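Long-range contact in Cag38821 (Sulfolobus islandicus rod-shaped virus 1, PDB 2X48), which is of unknown function but carries a helix-turn-helix-like C-terminal half, which suggests that it may bind DNA: residues Val7-Tyr12 against Glu26-Tyr32. Residues are numbered along the deposited sequence; the frame is centred on the assembly and turned at random.
With PO4 (phosphate ion), chain D.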
loop_
_atom_site.group_PDB
_atom_site.type_symbol
_atom_site.label_atom_id
_atom_site.label_comp_id
_atom_site.label_asym_id
_atom_site.label_seq_id
_atom_site.Cartn_x
_atom_site.Cartn_y
_atom_site.Cartn_z
ATOM N N VAL A 7 -2.253 9.446 -1.028
ATOM C CA VAL A 7 -1.733 9.374 -2.398
ATOM C C VAL A 7 -2.627 10.214 -3.302
ATOM O O VAL A 7 -3.796 9.877 -3.493
ATOM C CB VAL A 7 -1.713 7.922 -2.921
ATOM C CG1 VAL A 7 -1.445 7.888 -4.437
ATOM C CG2 VAL A 7 -0.670 7.107 -2.170
ATOM N N GLN A 8 -2.076 11.291 -3.860
ATOM C CA GLN A 8 -2.831 12.199 -4.735
ATOM C C GLN A 8 -4.112 12.635 -4.023
ATOM O O GLN A 8 -4.029 13.111 -2.893
ATOM C CB GLN A 8 -3.102 11.561 -6.110
ATOM C CG GLN A 8 -1.844 11.356 -6.973
ATOM C CD GLN A 8 -1.371 12.635 -7.695
ATOM O OE1 GLN A 8 -1.541 13.756 -7.202
ATOM N NE2 GLN A 8 -0.773 12.458 -8.868
ATOM N N GLY A 9 -5.278 12.446 -4.642
ATOM C CA GLY A 9 -6.550 12.883 -4.051
ATOM C C GLY A 9 -7.230 11.898 -3.104
ATOM O O GLY A 9 -8.269 12.212 -2.523
ATOM N N VAL A 10 -6.638 10.717 -2.943
ATOM C CA VAL A 10 -7.235 9.639 -2.165
ATOM C C VAL A 10 -6.498 9.478 -0.851
ATOM O O VAL A 10 -5.271 9.567 -0.812
ATOM C CB VAL A 10 -7.159 8.293 -2.915
ATOM C CG1 VAL A 10 -8.057 7.265 -2.247
ATOM C CG2 VAL A 10 -7.545 8.464 -4.378
ATOM N N ARG A 11 -7.250 9.243 0.224
ATOM C CA ARG A 11 -6.674 8.890 1.516
ATOM C C ARG A 11 -7.226 7.574 2.010
ATOM O O ARG A 11 -8.436 7.420 2.144
ATOM C CB ARG A 11 -6.974 9.956 2.533
ATOM C CG ARG A 11 -6.506 11.291 2.075
ATOM C CD ARG A 11 -6.776 12.328 3.104
ATOM N NE ARG A 11 -7.248 13.547 2.487
ATOM C CZ ARG A 11 -7.684 14.592 3.171
ATOM N NH1 ARG A 11 -7.693 14.569 4.508
ATOM N NH2 ARG A 11 -8.096 15.668 2.509
ATOM N N TYR A 12 -6.334 6.630 2.283
ATOM C CA TYR A 12 -6.728 5.299 2.723
ATOM C C TYR A 12 -6.549 5.183 4.234
ATOM O O TYR A 12 -5.467 5.455 4.750
ATOM C CB TYR A 12 -5.888 4.239 2.003
ATOM C CG TYR A 12 -5.877 4.376 0.493
ATOM C CD1 TYR A 12 -4.963 5.217 -0.150
ATOM C CD2 TYR A 12 -6.777 3.662 -0.291
ATOM C CE1 TYR A 12 -4.956 5.339 -1.545
ATOM C CE2 TYR A 12 -6.774 3.772 -1.678
ATOM C CZ TYR A 12 -5.866 4.613 -2.300
ATOM O OH TYR A 12 -5.889 4.723 -3.670
ATOM N N GLU A 26 -4.602 -1.497 -4.789
ATOM C CA GLU A 26 -5.117 -0.305 -5.485
ATOM C C GLU A 26 -3.998 0.493 -6.136
ATOM O O GLU A 26 -4.136 0.968 -7.260
ATOM C CB GLU A 26 -5.919 0.622 -4.558
ATOM C CG GLU A 26 -7.427 0.336 -4.522
ATOM C CD GLU A 26 -8.304 1.592 -4.415
ATOM O OE1 GLU A 26 -9.468 1.428 -3.991
ATOM O OE2 GLU A 26 -7.859 2.725 -4.756
ATOM N N LEU A 27 -2.898 0.660 -5.428
ATOM C CA LEU A 27 -1.832 1.513 -5.935
ATOM C C LEU A 27 -1.155 0.856 -7.142
ATOM O O LEU A 27 -0.780 1.535 -8.105
ATOM C CB LEU A 27 -0.837 1.848 -4.821
ATOM C CG LEU A 27 -1.418 2.673 -3.669
ATOM C CD1 LEU A 27 -0.407 2.783 -2.522
ATOM C CD2 LEU A 27 -1.860 4.070 -4.132
ATOM N N ALA A 28 -1.021 -0.463 -7.101
ATOM C CA ALA A 28 -0.459 -1.210 -8.228
ATOM C C ALA A 28 -1.312 -1.009 -9.470
ATOM O O ALA A 28 -0.799 -0.701 -10.542
ATOM C CB ALA A 28 -0.361 -2.706 -7.887
ATOM N N LYS A 29 -2.616 -1.193 -9.317
ATOM C CA LYS A 29 -3.565 -0.988 -10.417
ATOM C C LYS A 29 -3.482 0.442 -10.970
ATOM O O LYS A 29 -3.699 0.654 -12.157
ATOM C CB LYS A 29 -5.006 -1.306 -9.977
ATOM C CG LYS A 29 -5.330 -2.806 -9.801
ATOM C CD LYS A 29 -6.800 -3.011 -9.437
ATOM C CE LYS A 29 -7.211 -4.482 -9.400
ATOM N NZ LYS A 29 -6.940 -5.126 -8.076
ATOM N N MET A 30 -3.166 1.414 -10.117
ATOM C CA MET A 30 -2.982 2.818 -10.507
ATOM C C MET A 30 -1.598 3.058 -11.109
ATOM O O MET A 30 -1.254 4.181 -11.452
ATOM C CB MET A 30 -3.143 3.741 -9.290
ATOM C CG MET A 30 -4.556 3.866 -8.740
ATOM S SD MET A 30 -4.625 5.089 -7.411
ATOM C CE MET A 30 -4.228 6.584 -8.314
ATOM N N GLY A 31 -0.786 2.009 -11.193
ATOM C CA GLY A 31 0.495 2.078 -11.888
ATOM C C GLY A 31 1.678 2.547 -11.080
ATOM O O GLY A 31 2.667 3.012 -11.647
ATOM N N TYR A 32 1.588 2.427 -9.760
ATOM C CA TYR A 32 2.702 2.786 -8.892
ATOM C C TYR A 32 3.685 1.614 -8.874
ATOM O O TYR A 32 3.279 0.470 -8.969
ATOM C CB TYR A 32 2.203 3.146 -7.482
ATOM C CG TYR A 32 1.546 4.506 -7.431
ATOM C CD1 TYR A 32 0.180 4.645 -7.619
ATOM C CD2 TYR A 32 2.294 5.655 -7.245
ATOM C CE1 TYR A 32 -0.433 5.898 -7.605
ATOM C CE2 TYR A 32 1.690 6.916 -7.226
ATOM C CZ TYR A 32 0.327 7.028 -7.403
ATOM O OH TYR A 32 -0.293 8.262 -7.383
HETATM P P PO4 D . -6.595 17.776 4.611
HETATM O O1 PO4 D . -5.668 17.772 5.796
HETATM O O2 PO4 D . -7.932 17.281 5.105
HETATM O O3 PO4 D . -6.761 19.156 4.010
HETATM O O4 PO4 D . -5.994 16.866 3.562
#
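Leu27 forms the apolar centre: its CD2 lies 3.8 Å from CG2 of Val7 and 4.2 Å from CE1 of Tyr12, so one methyl meets side chains from both strands of hairpin 3-7/10-14. Tyr32 extends this patch, its CZ 3.6 Å from CG1 of Val7 and its OH 3.5 Å from CG of Gln8. Met30 adds a looser contact, its SD 4.0 Å from Tyr12 OH. At the polar edge, Tyr12 OH donates a hydrogen bond to Glu26 OE2 (3.0 Å), which lies near the ring plane. A type II' turn closes the hairpin (Val10 N to Val7 O, 3.0 Å). A Schellman motif at Gly31 (phi 87°) ends the helix (Tyr32 N to Leu27 O, 3.0 Å; Gly31 N to Ala28 O, 2.8 Å), and Tyr32 directs its CA-to-CB bond toward the hairpin. The hairpin's turn end thus packs on the C-terminal end of helix 17-29, first of three helices consistent with a helix-turn-helix; Leu27 and, past the helix, Tyr32 also touch Ile37 of helix 34-41.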